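Local coordinates for protein D-glycero-alpha-D-manno-heptose 7-phosphate kinase (Campylobacter jejuni subsp. jejuni, PDB 4N3O) that phosphorylates D-glycero-alpha-D-manno-heptose 7-phosphate at C-1 with ATP, an early step in making GDP-heptose for the capsule polysaccharide, at residues 57-62 / 103-108; 63-68 / 79-84. One frame throughout, in Å; residues are numbered along the deposited sequence.

Contact 1 (57-62 / 103-108); sequences IFDSPD and SLHTYS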
loop_
_atom_site.group_PDB
_atom_site.type_symbol
_atom_site.label_atom_id
_atom_site.label_comp_id
_atom_site.label_asym_id
_atom_site.label_seq_id
_atom_site.Cartn_x
_atom_site.Cartn_y
_atom_site.Cartn_z
ATOM N N ILE A 57 -27.321 13.408 -6.606
ATOM C CA ILE A 57 -27.277 12.150 -5.880
ATOM C C ILE A 57 -26.012 12.052 -5.036
ATOM O O ILE A 57 -24.923 12.375 -5.502
ATOM C CB ILE A 57 -27.325 10.978 -6.882
ATOM C CG1 ILE A 57 -28.639 11.050 -7.675
ATOM C CG2 ILE A 57 -27.174 9.632 -6.174
ATOM C CD1 ILE A 57 -28.762 10.021 -8.772
ATOM N N PHE A 58 -26.175 11.641 -3.788
ATOM C CA PHE A 58 -25.067 11.430 -2.882
ATOM C C PHE A 58 -25.144 9.954 -2.525
ATOM O O PHE A 58 -26.161 9.517 -1.973
ATOM C CB PHE A 58 -25.201 12.273 -1.611
ATOM C CG PHE A 58 -25.165 13.761 -1.842
ATOM C CD1 PHE A 58 -24.133 14.344 -2.564
ATOM C CD2 PHE A 58 -26.088 14.589 -1.230
ATOM C CE1 PHE A 58 -24.072 15.714 -2.734
ATOM C CE2 PHE A 58 -26.034 15.964 -1.399
ATOM C CZ PHE A 58 -25.031 16.524 -2.154
ATOM N N ASP A 59 -24.078 9.197 -2.824
ATOM C CA ASP A 59 -24.055 7.746 -2.627
ATOM C C ASP A 59 -22.848 7.269 -1.815
ATOM O O ASP A 59 -21.721 7.282 -2.287
ATOM C CB ASP A 59 -24.059 7.075 -3.997
ATOM C CG ASP A 59 -24.022 5.557 -3.915
ATOM O OD1 ASP A 59 -24.428 4.981 -2.878
ATOM O OD2 ASP A 59 -23.601 4.938 -4.914
ATOM N N SER A 60 -23.122 6.818 -0.598
ATOM C CA SER A 60 -22.103 6.371 0.343
ATOM C C SER A 60 -22.484 4.990 0.896
ATOM O O SER A 60 -23.027 4.886 1.993
ATOM C CB SER A 60 -21.999 7.416 1.462
ATOM O OG SER A 60 -21.246 6.962 2.566
ATOM N N PRO A 61 -22.198 3.921 0.135
ATOM C CA PRO A 61 -22.568 2.553 0.534
ATOM C C PRO A 61 -21.889 2.003 1.793
ATOM O O PRO A 61 -22.501 1.222 2.517
ATOM C CB PRO A 61 -22.201 1.718 -0.691
ATOM C CG PRO A 61 -21.165 2.516 -1.401
ATOM C CD PRO A 61 -21.563 3.947 -1.191
ATOM N N ASP A 62 -20.654 2.401 2.066
ATOM C CA ASP A 62 -19.998 1.922 3.280
ATOM C C ASP A 62 -20.733 2.394 4.547
ATOM O O ASP A 62 -20.543 1.825 5.615
ATOM C CB ASP A 62 -18.492 2.272 3.303
ATOM C CG ASP A 62 -18.222 3.746 3.070
ATOM O OD1 ASP A 62 -19.057 4.432 2.420
ATOM O OD2 ASP A 62 -17.165 4.211 3.519
ATOM N N SER A 103 -23.813 13.187 -9.575
ATOM C CA SER A 103 -23.909 12.112 -8.584
ATOM C C SER A 103 -22.521 11.992 -7.955
ATOM O O SER A 103 -21.526 12.052 -8.657
ATOM C CB SER A 103 -24.327 10.787 -9.204
ATOM O OG SER A 103 -23.328 10.266 -10.055
ATOM N N LEU A 104 -22.472 11.839 -6.635
ATOM C CA LEU A 104 -21.234 11.756 -5.889
ATOM C C LEU A 104 -21.216 10.427 -5.143
ATOM O O LEU A 104 -22.136 10.145 -4.365
ATOM C CB LEU A 104 -21.159 12.913 -4.891
ATOM C CG LEU A 104 -19.902 12.974 -4.025
ATOM C CD1 LEU A 104 -18.698 13.242 -4.911
ATOM C CD2 LEU A 104 -20.024 14.026 -2.943
ATOM N N HIS A 105 -20.176 9.618 -5.365
ATOM C CA HIS A 105 -20.109 8.297 -4.750
ATOM C C HIS A 105 -18.823 8.193 -3.952
ATOM O O HIS A 105 -17.775 8.527 -4.476
ATOM C CB HIS A 105 -20.121 7.227 -5.851
ATOM C CG HIS A 105 -21.158 7.446 -6.908
ATOM N ND1 HIS A 105 -22.350 6.758 -6.937
ATOM C CD2 HIS A 105 -21.178 8.277 -7.979
ATOM C CE1 HIS A 105 -23.057 7.146 -7.987
ATOM N NE2 HIS A 105 -22.365 8.066 -8.637
ATOM N N THR A 106 -18.881 7.727 -2.704
ATOM C CA THR A 106 -17.666 7.632 -1.881
ATOM C C THR A 106 -17.603 6.403 -0.994
ATOM O O THR A 106 -18.625 5.780 -0.704
ATOM C CB THR A 106 -17.568 8.808 -0.907
ATOM O OG1 THR A 106 -18.644 8.735 0.032
ATOM C CG2 THR A 106 -17.650 10.112 -1.635
ATOM N N TYR A 107 -16.393 6.071 -0.549
ATOM C CA TYR A 107 -16.204 4.966 0.402
ATOM C C TYR A 107 -14.778 4.983 0.929
ATOM O O TYR A 107 -13.848 5.445 0.254
ATOM C CB TYR A 107 -16.563 3.577 -0.184
ATOM C CG TYR A 107 -15.498 2.923 -1.030
ATOM C CD1 TYR A 107 -15.405 3.177 -2.380
ATOM C CD2 TYR A 107 -14.591 2.039 -0.467
ATOM C CE1 TYR A 107 -14.433 2.584 -3.150
ATOM C CE2 TYR A 107 -13.614 1.423 -1.235
ATOM C CZ TYR A 107 -13.539 1.708 -2.574
ATOM O OH TYR A 107 -12.554 1.126 -3.342
ATOM N N SER A 108 -14.617 4.463 2.133
ATOM C CA SER A 108 -13.333 4.440 2.802
ATOM C C SER A 108 -12.770 3.056 2.875
ATOM O O SER A 108 -13.520 2.099 2.943
ATOM C CB SER A 108 -13.498 4.955 4.234
ATOM O OG SER A 108 -12.308 4.702 4.980
HETATM O O HOH W 1 -18.485 6.889 2.379
#

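Contact 2 (63-68 / 79-84); sequences TNSYCE and GKLDIF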
loop_
_atom_site.group_PDB
_atom_site.type_symbol
_atom_site.label_atom_id
_atom_site.label_comp_id
_atom_site.label_asym_id
_atom_site.label_seq_id
_atom_site.Cartn_x
_atom_site.Cartn_y
_atom_site.Cartn_z
ATOM N N THR A 63 -21.583 3.415 4.422
ATOM C CA THR A 63 -22.395 3.888 5.556
ATOM C C THR A 63 -23.880 3.600 5.296
ATOM O O THR A 63 -24.741 4.065 6.045
ATOM C CB THR A 63 -22.220 5.406 5.824
ATOM O OG1 THR A 63 -22.625 6.159 4.673
ATOM C CG2 THR A 63 -20.767 5.750 6.153
ATOM N N ASN A 64 -24.177 2.818 4.257
ATOM C CA ASN A 64 -25.571 2.506 3.899
ATOM C C ASN A 64 -26.449 3.753 3.778
ATOM O O ASN A 64 -27.541 3.802 4.329
ATOM C CB ASN A 64 -26.199 1.526 4.908
ATOM C CG ASN A 64 -25.578 0.135 4.854
ATOM O OD1 ASN A 64 -25.183 -0.350 3.791
ATOM N ND2 ASN A 64 -25.528 -0.530 6.003
ATOM N N SER A 65 -25.967 4.753 3.045
ATOM C CA SER A 65 -26.709 5.996 2.859
ATOM C C SER A 65 -26.773 6.349 1.388
ATOM O O SER A 65 -25.776 6.250 0.673
ATOM C CB SER A 65 -26.020 7.126 3.604
ATOM O OG SER A 65 -25.659 6.726 4.913
ATOM N N TYR A 66 -27.948 6.778 0.949
ATOM C CA TYR A 66 -28.182 7.176 -0.430
ATOM C C TYR A 66 -29.225 8.303 -0.437
ATOM O O TYR A 66 -30.317 8.134 0.094
ATOM C CB TYR A 66 -28.677 5.985 -1.252
ATOM C CG TYR A 66 -28.895 6.303 -2.713
ATOM C CD1 TYR A 66 -30.114 6.797 -3.168
ATOM C CD2 TYR A 66 -27.879 6.113 -3.637
ATOM C CE1 TYR A 66 -30.305 7.083 -4.507
ATOM C CE2 TYR A 66 -28.052 6.404 -4.969
ATOM C CZ TYR A 66 -29.261 6.883 -5.401
ATOM O OH TYR A 66 -29.416 7.167 -6.735
ATOM N N CYS A 67 -28.861 9.450 -1.019
ATOM C CA CYS A 67 -29.732 10.624 -1.105
ATOM C C CYS A 67 -29.965 11.050 -2.546
ATOM O O CYS A 67 -29.069 10.971 -3.393
ATOM C CB CYS A 67 -29.091 11.850 -0.447
ATOM S SG CYS A 67 -28.595 11.762 1.274
ATOM N N GLU A 68 -31.156 11.560 -2.807
ATOM C CA GLU A 68 -31.473 12.083 -4.114
ATOM C C GLU A 68 -32.304 13.342 -3.905
ATOM O O GLU A 68 -33.224 13.334 -3.105
ATOM C CB GLU A 68 -32.211 11.047 -4.944
ATOM C CG GLU A 68 -32.474 11.506 -6.370
ATOM C CD GLU A 68 -32.906 10.377 -7.282
ATOM O OE1 GLU A 68 -33.483 10.672 -8.349
ATOM O OE2 GLU A 68 -32.667 9.201 -6.932
ATOM N N GLY A 79 -30.522 15.053 7.913
ATOM C CA GLY A 79 -29.964 13.902 8.642
ATOM C C GLY A 79 -29.284 12.799 7.839
ATOM O O GLY A 79 -28.749 11.858 8.422
ATOM N N LYS A 80 -29.331 12.887 6.513
ATOM C CA LYS A 80 -28.674 11.897 5.647
ATOM C C LYS A 80 -27.548 12.534 4.815
ATOM O O LYS A 80 -27.798 13.224 3.818
ATOM C CB LYS A 80 -29.684 11.202 4.723
ATOM C CG LYS A 80 -30.502 10.084 5.366
ATOM C CD LYS A 80 -31.384 9.392 4.325
ATOM C CE LYS A 80 -31.862 8.011 4.769
ATOM N NZ LYS A 80 -32.698 8.009 6.001
ATOM N N LEU A 81 -26.310 12.300 5.243
ATOM C CA LEU A 81 -25.130 12.812 4.556
ATOM C C LEU A 81 -25.118 14.343 4.522
ATOM O O LEU A 81 -24.810 14.946 3.497
ATOM C CB LEU A 81 -25.034 12.222 3.145
ATOM C CG LEU A 81 -24.944 10.684 3.085
ATOM C CD1 LEU A 81 -24.899 10.191 1.642
ATOM C CD2 LEU A 81 -23.727 10.158 3.852
ATOM N N ASP A 82 -25.447 14.964 5.655
ATOM C CA ASP A 82 -25.454 16.434 5.767
ATOM C C ASP A 82 -24.090 17.041 5.484
ATOM O O ASP A 82 -23.990 18.217 5.128
ATOM C CB ASP A 82 -25.949 16.882 7.152
ATOM C CG ASP A 82 -27.456 16.655 7.350
ATOM O OD1 ASP A 82 -28.206 16.638 6.349
ATOM O OD2 ASP A 82 -27.891 16.511 8.516
ATOM N N ILE A 83 -23.039 16.235 5.629
ATOM C CA ILE A 83 -21.683 16.716 5.354
ATOM C C ILE A 83 -21.519 17.072 3.864
ATOM O O ILE A 83 -20.885 18.067 3.537
ATOM C CB ILE A 83 -20.596 15.710 5.833
ATOM C CG1 ILE A 83 -19.194 16.309 5.683
ATOM C CG2 ILE A 83 -20.690 14.379 5.099
ATOM C CD1 ILE A 83 -18.982 17.568 6.510
ATOM N N PHE A 84 -22.114 16.297 2.958
ATOM C CA PHE A 84 -22.003 16.617 1.532
ATOM C C PHE A 84 -22.835 17.851 1.172
ATOM O O PHE A 84 -22.481 18.597 0.269
ATOM C CB PHE A 84 -22.395 15.441 0.629
ATOM C CG PHE A 84 -21.566 14.185 0.835
ATOM C CD1 PHE A 84 -20.225 14.251 1.195
ATOM C CD2 PHE A 84 -22.109 12.941 0.559
ATOM C CE1 PHE A 84 -19.483 13.096 1.361
ATOM C CE2 PHE A 84 -21.361 11.783 0.708
ATOM C CZ PHE A 84 -20.045 11.862 1.106
#

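Contact 1 (57-62 / 103-108)
Phe58 and Leu104 meet on the buried face of two parallel strands, 57-60 and 103-108. CD1 of the Phe58 ring comes within 4.0 Å of Leu104 CB, which lies at the edge of the ring and near its plane. Phe84 of helix 82-96 packs on Leu104 and Thr106 on this face. The backbone ladder is regular: Leu104 N donates to Ile57 O, Asp59 N to Leu104 O, and Thr106 N to Asp59 O. This alternation from one strand to the other and back is the parallel pattern, here within the mixed sheet of the GHMP kinase N-terminal domain; strand 42-50 flanks 103-108 on its other edge.

On the face of Ile57, Ser103, Asp59 and His105, the first two are buried and the last two partly exposed. His105 ND1 donates to Asp59 OD2 at 3.0 Å and a nearly straight 167°, in the imidazole plane and on the anti lone pair of the oxygen, while carboxylate and ring stand 81° apart. The other ring nitrogen, NE2, pairs with Ser103 OG at 2.8 Å, with either able to donate; both nitrogens are thus engaged, which should fix the ring's rotation. Thr311 of the second subunit packs on His105.

The ladder is the tight part, with the CA atoms of Ile57 and Ser103 4.3 Å apart. Beyond Ser60 the segments part, to 5.7 Å between the CA atoms of Asp62 and Tyr107, and the partly exposed Asp62, Tyr107 and Ser108 form the looser, watered end. With CG of Asp62 set between its own N and carbonyl carbon (chi1 53°), OD2 accepts from Ser108 N at 2.9 Å, the donor sitting above the carboxylate plane. A water bonds Ser60 OG at 2.8 Å and Thr106 OG1, and lies unusually close to Asp62 OD1. Ser60, whose OG is also hydrogen-bonded to Thr63 OG1, is an ATP-binding residue by similarity.

Contact 2 (63-68 / 79-84)
Cys67 SG lies anti to its own carbonyl carbon (chi1 -57°), and Leu81 CG takes the same setting (chi1 -59°); this puts SG against the Lys80 carbonyl and CG against Ser65 CB. The sulfur reaches Lys80 O at 3.0 Å and Lys80 CB at 3.7 Å. Leu81, at the N-cap position of helix 82-96, presents its branched end to Ser65: CG, CD1 and CD2 all lie about 3.8 Å from Ser65 CB, so the methylene meets the fork of the leucine, and CD1 also stands 4.0 Å from Cys67 SG. Tyr66 points away between Ser65 and Cys67, as strand alternation requires; the strand starts in a G1 beta bulge, where Asn64 and Ser65 both face Ser60. On the helix side, Gly79 N makes weak bonds to both carboxylate oxygens of Asp82, whose OD1 also accepts from Asp78 N, and Phe84 N bonds Leu81 O at 3.1 Å. Leu81 also packs on Phe58 of strand 55-60, placing the helix start against the sheet. Across the two segments the one close polar approach is that of the sulfur to Lys80 O and the rest is apolar, so packing fixes the fit rather than paired polar groups.

Contact 1 is the more deeply set: six of its twelve touching residues are buried, whereas contact 2 lies at the surface with only Cys67 buried among five. Both reach the same sheet, because strands 55-60 and 65-70 are antiparallel neighbours in it, with probable hydrogen bonds from Cys67 N to Phe58 O (2.9 Å) and from Ser60 N to Ser65 O (3.0 Å). Their centres are 8 Å apart, and Phe84 CZ lies 3.6 Å from Thr106 OG1. The chemistry follows position: contact 1 joins strands by backbone bonds, a histidine-carboxylate pair and a bridging water, while contact 2 sets a helix start on the sheet mainly by side-chain packing, with a sulfur against a backbone carbonyl.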